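Local coordinates for protein endoglycosidase (Bacteroides thetaiotaomicron, PDB 6Q64) that probably hydrolyses O-glycosyl bonds of complex N-glycans, as a gut bacterial endoglycosidase of glycoside hydrolase family 18, at residues 75-80 and 334-339; 254-259 and 283-288. The protein carries 1 engineered substitution. All coordinates share one frame; numbering follows the deposited sequence.

How the contacts relate
From the N terminus, strand 72-76 leads into segment 75-80, which meets segment 334-339, the loop after strand 329-333, to close contact 1 across 253 intervening residues. Inside that long loop lies contact 2, a short closure of 23 residues joining 254-259, after strand 251-254, to 283-288, at the end of strand 280-285. Contact 1 thus joins the first and last strands of the parallel barrel, and contact 2 the sixth and seventh. The two touch, their centres about 14 Å apart: Trp76 reaches Gln254 and Thr283, with Trp76 CH2 3.4 Å from Gln254 NE2, while Phe286 packs against His334 and Asp338.

Contact 1 (75-80 and 334-339); sequences GWFGNW and HMEYDY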
loop_
_atom_site.group_PDB
_atom_site.type_symbol
_atom_site.label_atom_id
_atom_site.label_comp_id
_atom_site.label_asym_id
_atom_site.label_seq_id
_atom_site.Cartn_x
_atom_site.Cartn_y
_atom_site.Cartn_z
ATOM N N GLY A 75 1.372 1.485 -4.931
ATOM C CA GLY A 75 0.964 0.344 -5.769
ATOM C C GLY A 75 1.410 -0.968 -5.152
ATOM O O GLY A 75 2.263 -0.987 -4.212
ATOM N N TRP A 76 0.958 -2.045 -5.807
ATOM C CA TRP A 76 1.434 -3.421 -5.562
ATOM C C TRP A 76 2.498 -3.743 -6.602
ATOM O O TRP A 76 2.114 -4.040 -7.748
ATOM C CB TRP A 76 0.245 -4.387 -5.584
ATOM C CG TRP A 76 -0.577 -4.261 -4.341
ATOM C CD1 TRP A 76 -0.226 -4.667 -3.088
ATOM C CD2 TRP A 76 -1.850 -3.608 -4.219
ATOM N NE1 TRP A 76 -1.202 -4.322 -2.195
ATOM C CE2 TRP A 76 -2.213 -3.678 -2.860
ATOM C CE3 TRP A 76 -2.724 -3.002 -5.127
ATOM C CZ2 TRP A 76 -3.420 -3.169 -2.391
ATOM C CZ3 TRP A 76 -3.911 -2.486 -4.664
ATOM C CH2 TRP A 76 -4.248 -2.569 -3.314
ATOM N N PHE A 77 3.764 -3.697 -6.178
ATOM C CA PHE A 77 4.993 -3.935 -6.988
ATOM C C PHE A 77 5.362 -5.421 -7.032
ATOM O O PHE A 77 5.862 -5.999 -6.018
ATOM C CB PHE A 77 6.142 -3.131 -6.384
ATOM C CG PHE A 77 7.365 -3.007 -7.257
ATOM C CD1 PHE A 77 7.262 -2.625 -8.583
ATOM C CD2 PHE A 77 8.631 -3.233 -6.745
ATOM C CE1 PHE A 77 8.391 -2.486 -9.371
ATOM C CE2 PHE A 77 9.757 -3.086 -7.536
ATOM C CZ PHE A 77 9.631 -2.728 -8.846
ATOM N N GLY A 78 5.153 -6.039 -8.193
ATOM C CA GLY A 78 5.554 -7.437 -8.462
ATOM C C GLY A 78 6.876 -7.528 -9.213
ATOM O O GLY A 78 7.221 -6.547 -9.888
ATOM N N ASN A 79 7.566 -8.676 -9.099
ATOM C CA ASN A 79 8.844 -9.045 -9.775
ATOM C C ASN A 79 9.942 -8.109 -9.275
ATOM O O ASN A 79 10.694 -7.559 -10.112
ATOM C CB ASN A 79 8.781 -8.981 -11.312
ATOM C CG ASN A 79 7.593 -9.694 -11.936
ATOM O OD1 ASN A 79 6.518 -9.107 -12.149
ATOM N ND2 ASN A 79 7.798 -10.959 -12.274
ATOM N N TRP A 80 10.012 -7.889 -7.966
ATOM C CA TRP A 80 11.034 -6.982 -7.390
ATOM C C TRP A 80 12.358 -7.734 -7.198
ATOM O O TRP A 80 12.436 -8.541 -6.251
ATOM C CB TRP A 80 10.547 -6.371 -6.085
ATOM C CG TRP A 80 11.649 -5.630 -5.403
ATOM C CD1 TRP A 80 12.515 -4.747 -5.980
ATOM C CD2 TRP A 80 12.057 -5.747 -4.030
ATOM N NE1 TRP A 80 13.405 -4.275 -5.057
ATOM C CE2 TRP A 80 13.144 -4.862 -3.849
ATOM C CE3 TRP A 80 11.597 -6.491 -2.935
ATOM C CZ2 TRP A 80 13.771 -4.696 -2.616
ATOM C CZ3 TRP A 80 12.210 -6.320 -1.713
ATOM C CH2 TRP A 80 13.282 -5.434 -1.561
ATOM N N HIS A 334 -0.222 -4.414 -9.699
ATOM C CA HIS A 334 0.854 -4.770 -10.657
ATOM C C HIS A 334 1.234 -3.475 -11.371
ATOM O O HIS A 334 1.020 -3.329 -12.575
ATOM C CB HIS A 334 0.405 -5.937 -11.559
ATOM C CG HIS A 334 0.671 -7.292 -10.975
ATOM N ND1 HIS A 334 -0.328 -8.230 -10.785
ATOM C CD2 HIS A 334 1.815 -7.882 -10.559
ATOM C CE1 HIS A 334 0.185 -9.323 -10.258
ATOM N NE2 HIS A 334 1.496 -9.130 -10.106
HETATM N N MSE A 335 1.718 -2.521 -10.563
HETATM C CA MSE A 335 2.080 -1.184 -11.014
HETATM C C MSE A 335 3.109 -1.237 -12.144
HETATM O O MSE A 335 3.077 -0.385 -13.030
HETATM C CB MSE A 335 2.621 -0.342 -9.852
HETATM C CG MSE A 335 3.446 -1.097 -8.872
HETATM SE SE MSE A 335 4.227 0.075 -7.520
HETATM C CE MSE A 335 3.928 1.943 -7.942
ATOM N N GLU A 336 3.982 -2.255 -12.110
ATOM C CA GLU A 336 5.086 -2.397 -13.052
ATOM C C GLU A 336 4.620 -2.681 -14.489
ATOM O O GLU A 336 5.418 -2.446 -15.389
ATOM C CB GLU A 336 6.072 -3.473 -12.588
ATOM C CG GLU A 336 5.544 -4.891 -12.678
ATOM C CD GLU A 336 4.829 -5.426 -11.444
ATOM O OE1 GLU A 336 4.685 -6.689 -11.326
ATOM O OE2 GLU A 336 4.405 -4.589 -10.606
ATOM N N TYR A 337 3.377 -3.104 -14.722
ATOM C CA TYR A 337 2.819 -3.334 -16.086
ATOM C C TYR A 337 2.617 -2.000 -16.821
ATOM O O TYR A 337 2.227 -2.046 -17.995
ATOM C CB TYR A 337 1.505 -4.119 -16.025
ATOM C CG TYR A 337 1.659 -5.591 -15.720
ATOM C CD1 TYR A 337 2.411 -6.016 -14.639
ATOM C CD2 TYR A 337 1.053 -6.566 -16.503
ATOM C CE1 TYR A 337 2.536 -7.356 -14.317
ATOM C CE2 TYR A 337 1.183 -7.915 -16.213
ATOM C CZ TYR A 337 1.921 -8.306 -15.107
ATOM O OH TYR A 337 2.072 -9.616 -14.766
ATOM N N ASP A 338 2.862 -0.874 -16.145
ATOM C CA ASP A 338 2.744 0.515 -16.670
ATOM C C ASP A 338 4.093 0.923 -17.280
ATOM O O ASP A 338 4.152 1.948 -18.020
ATOM C CB ASP A 338 2.381 1.462 -15.518
ATOM C CG ASP A 338 1.845 2.849 -15.851
ATOM O OD1 ASP A 338 1.530 3.137 -17.050
ATOM O OD2 ASP A 338 1.714 3.621 -14.882
ATOM N N TYR A 339 5.144 0.193 -16.912
ATOM C CA TYR A 339 6.520 0.417 -17.405
ATOM C C TYR A 339 6.572 0.249 -18.924
ATOM O O TYR A 339 7.069 1.130 -19.604
ATOM C CB TYR A 339 7.526 -0.462 -16.665
ATOM C CG TYR A 339 8.934 -0.087 -17.008
ATOM C CD1 TYR A 339 9.558 -0.631 -18.130
ATOM C CD2 TYR A 339 9.611 0.873 -16.271
ATOM C CE1 TYR A 339 10.847 -0.261 -18.484
ATOM C CE2 TYR A 339 10.902 1.255 -16.614
ATOM C CZ TYR A 339 11.519 0.685 -17.723
ATOM O OH TYR A 339 12.781 1.068 -18.060
#
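Glu336 OE2 accepts a hydrogen bond from Gly78 N at 2.9 Å. The N-H arrives from above the carboxylate plane, 41° out of it. CG of Glu336 lies between the backbone N and the carbonyl carbon (chi1 70°), and a bend at chi2 (-90°) brings CD, and the carboxylate it carries, to the backbone of Gly78. Glu336 OE1 comes within 3.1 Å of Gly78 CA, and it stands 2.9 Å from Gly78 O, a contact of two acceptors. A hydrogen bond also runs from Met335 N to Trp76 O at 3.2 Å, its donor above the carbonyl plane. This pairing joins the end of the first strand of the TIM barrel to the 3-10 turn 335-338 that follows the last strand, 329-333. Met335, a selenomethionine, crosses Phe77 at about a right angle: CG comes to the ring edge near its plane, and SE lies 5.2 Å from the centroid of the Phe77 ring, an oblique Met-aromatic contact. Its SE also packs 3.7 Å from Gly75 CA, and the side chain reaches Val101 of the neighbouring strand 100-102. Gln88 NE2 bonds to Glu336 O on the turn.

Contact 2 (254-259 and 283-288); sequences QAYWES and TVEFEQ
Tyr256 CG, where the ring attaches, stands anti to the carbonyl carbon, beside the backbone N, and Glu285 CG lies anti to its own backbone N (chi1 153°), which leaves Glu285 CB against the tyrosine ring while CG goes on toward Trp257. The contact joins the C-terminal ends of two adjacent parallel strands of the TIM barrel, with Gln254 and Thr283 paired in a parallel bridge and Ala255 centring an inverse gamma turn just after it. Glu285 CB sits over one face of the Tyr256 ring in a CH-pi contact, 3.7 Å from the centroid and offset toward the rim. Gln254 CB covers the opposite face over its centre, so the ring is held between the two. Thr283 lies alongside Tyr256 and points the same way, its OG1 3.6 Å from Tyr256 CE1 while bonding to Tyr253 O. The polar end of Gln254 turns to Asp234, through NE2. Further out, Trp257 CH2 meets Glu285 CG at 3.2 Å, the indole and carboxylate planes only 9° apart. Gln288 crosses the indole at about a right angle, its OE1 3.4 Å from Trp257 CH2. Glu285 is the N-cap residue of helix 286-289, and its OE2 accepts a capping bond from Gln288 N at 2.6 Å on the syn side, the donor 35° out of the carboxylate plane.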
loop_
_atom_site.group_PDB
_atom_site.type_symbol
_atom_site.label_atom_id
_atom_site.label_comp_id
_atom_site.label_asym_id
_atom_site.label_seq_id
_atom_site.Cartn_x
_atom_site.Cartn_y
_atom_site.Cartn_z
ATOM N N GLN A 254 -9.606 -1.669 -3.452
ATOM C CA GLN A 254 -9.606 -2.183 -4.822
ATOM C C GLN A 254 -10.820 -1.612 -5.542
ATOM O O GLN A 254 -11.786 -2.331 -5.668
ATOM C CB GLN A 254 -9.666 -3.706 -4.773
ATOM C CG GLN A 254 -8.337 -4.357 -4.467
ATOM C CD GLN A 254 -8.088 -4.627 -3.009
ATOM O OE1 GLN A 254 -8.525 -5.632 -2.456
ATOM N NE2 GLN A 254 -7.292 -3.774 -2.398
ATOM N N ALA A 255 -10.728 -0.405 -6.091
ATOM C CA ALA A 255 -11.799 0.210 -6.923
ATOM C C ALA A 255 -11.631 -0.183 -8.396
ATOM O O ALA A 255 -11.736 0.701 -9.276
ATOM C CB ALA A 255 -11.788 1.717 -6.772
ATOM N N TYR A 256 -11.418 -1.466 -8.664
ATOM C CA TYR A 256 -11.059 -1.954 -10.021
ATOM C C TYR A 256 -12.238 -1.730 -11.002
ATOM O O TYR A 256 -12.032 -1.050 -12.040
ATOM C CB TYR A 256 -10.621 -3.421 -9.966
ATOM C CG TYR A 256 -9.471 -3.804 -9.050
ATOM C CD1 TYR A 256 -8.488 -2.921 -8.627
ATOM C CD2 TYR A 256 -9.334 -5.130 -8.673
ATOM C CE1 TYR A 256 -7.422 -3.349 -7.839
ATOM C CE2 TYR A 256 -8.283 -5.573 -7.884
ATOM C CZ TYR A 256 -7.306 -4.687 -7.474
ATOM O OH TYR A 256 -6.305 -5.194 -6.673
ATOM N N TRP A 257 -13.443 -2.249 -10.710
ATOM C CA TRP A 257 -14.531 -2.365 -11.727
ATOM C C TRP A 257 -15.631 -1.315 -11.526
ATOM O O TRP A 257 -16.661 -1.400 -12.217
ATOM C CB TRP A 257 -15.109 -3.785 -11.747
ATOM C CG TRP A 257 -14.047 -4.814 -11.543
ATOM C CD1 TRP A 257 -13.927 -5.722 -10.530
ATOM C CD2 TRP A 257 -12.879 -4.965 -12.359
ATOM N NE1 TRP A 257 -12.770 -6.440 -10.662
ATOM C CE2 TRP A 257 -12.112 -6.008 -11.788
ATOM C CE3 TRP A 257 -12.430 -4.330 -13.523
ATOM C CZ2 TRP A 257 -10.921 -6.442 -12.363
ATOM C CZ3 TRP A 257 -11.236 -4.737 -14.063
ATOM C CH2 TRP A 257 -10.506 -5.785 -13.497
ATOM N N GLU A 258 -15.403 -0.322 -10.681
ATOM C CA GLU A 258 -16.331 0.810 -10.519
ATOM C C GLU A 258 -16.375 1.629 -11.802
ATOM O O GLU A 258 -15.347 2.067 -12.219
ATOM C CB GLU A 258 -15.899 1.661 -9.328
ATOM C CG GLU A 258 -16.453 1.167 -7.998
ATOM C CD GLU A 258 -15.817 -0.082 -7.416
ATOM O OE1 GLU A 258 -16.465 -0.693 -6.564
ATOM O OE2 GLU A 258 -14.672 -0.436 -7.798
ATOM N N SER A 259 -17.540 1.927 -12.353
ATOM C CA SER A 259 -17.653 2.565 -13.684
ATOM C C SER A 259 -18.062 4.040 -13.605
ATOM O O SER A 259 -18.311 4.608 -14.703
ATOM C CB SER A 259 -18.578 1.741 -14.563
ATOM O OG SER A 259 -19.910 2.235 -14.609
ATOM N N THR A 283 -7.446 2.304 -5.818
ATOM C CA THR A 283 -6.507 1.595 -6.698
ATOM C C THR A 283 -7.266 1.032 -7.884
ATOM O O THR A 283 -8.463 0.646 -7.782
ATOM C CB THR A 283 -5.753 0.485 -5.965
ATOM O OG1 THR A 283 -6.649 -0.594 -5.663
ATOM C CG2 THR A 283 -5.071 1.019 -4.724
ATOM N N VAL A 284 -6.530 0.966 -8.972
ATOM C CA VAL A 284 -7.044 0.469 -10.259
ATOM C C VAL A 284 -6.251 -0.789 -10.671
ATOM O O VAL A 284 -5.212 -1.109 -10.017
ATOM C CB VAL A 284 -7.015 1.654 -11.229
ATOM C CG1 VAL A 284 -5.600 1.989 -11.650
ATOM C CG2 VAL A 284 -7.913 1.377 -12.416
ATOM N N GLU A 285 -6.783 -1.557 -11.630
ATOM C CA GLU A 285 -6.326 -2.952 -11.897
ATOM C C GLU A 285 -5.500 -2.957 -13.186
ATOM O O GLU A 285 -6.076 -2.795 -14.283
ATOM C CB GLU A 285 -7.533 -3.891 -11.818
ATOM C CG GLU A 285 -7.482 -5.169 -12.624
ATOM C CD GLU A 285 -6.196 -5.962 -12.699
ATOM O OE1 GLU A 285 -6.063 -6.971 -11.947
ATOM O OE2 GLU A 285 -5.372 -5.607 -13.570
ATOM N N PHE A 286 -4.188 -3.120 -13.023
ATOM C CA PHE A 286 -3.171 -2.792 -14.053
ATOM C C PHE A 286 -2.615 -4.063 -14.711
ATOM O O PHE A 286 -2.106 -3.946 -15.833
ATOM C CB PHE A 286 -2.120 -1.861 -13.444
ATOM C CG PHE A 286 -2.223 -0.438 -13.926
ATOM C CD1 PHE A 286 -3.437 0.079 -14.333
ATOM C CD2 PHE A 286 -1.099 0.365 -13.999
ATOM C CE1 PHE A 286 -3.529 1.370 -14.807
ATOM C CE2 PHE A 286 -1.198 1.665 -14.465
ATOM C CZ PHE A 286 -2.413 2.165 -14.869
ATOM N N GLU A 287 -2.764 -5.230 -14.073
ATOM C CA GLU A 287 -2.644 -6.556 -14.733
ATOM C C GLU A 287 -3.486 -6.542 -16.017
ATOM O O GLU A 287 -3.007 -7.035 -17.030
ATOM C CB GLU A 287 -2.984 -7.637 -13.710
ATOM C CG GLU A 287 -3.124 -9.047 -14.254
ATOM C CD GLU A 287 -2.985 -10.122 -13.178
ATOM O OE1 GLU A 287 -1.867 -10.627 -13.021
ATOM O OE2 GLU A 287 -3.982 -10.413 -12.464
ATOM N N GLN A 288 -4.639 -5.885 -16.035
ATOM C CA GLN A 288 -5.535 -5.876 -17.222
ATOM C C GLN A 288 -5.653 -4.494 -17.882
ATOM O O GLN A 288 -6.025 -4.457 -19.049
ATOM C CB GLN A 288 -6.903 -6.374 -16.788
ATOM C CG GLN A 288 -7.016 -7.883 -16.852
ATOM C CD GLN A 288 -8.477 -8.255 -16.787
ATOM O OE1 GLN A 288 -9.282 -7.568 -16.146
ATOM N NE2 GLN A 288 -8.839 -9.319 -17.490
#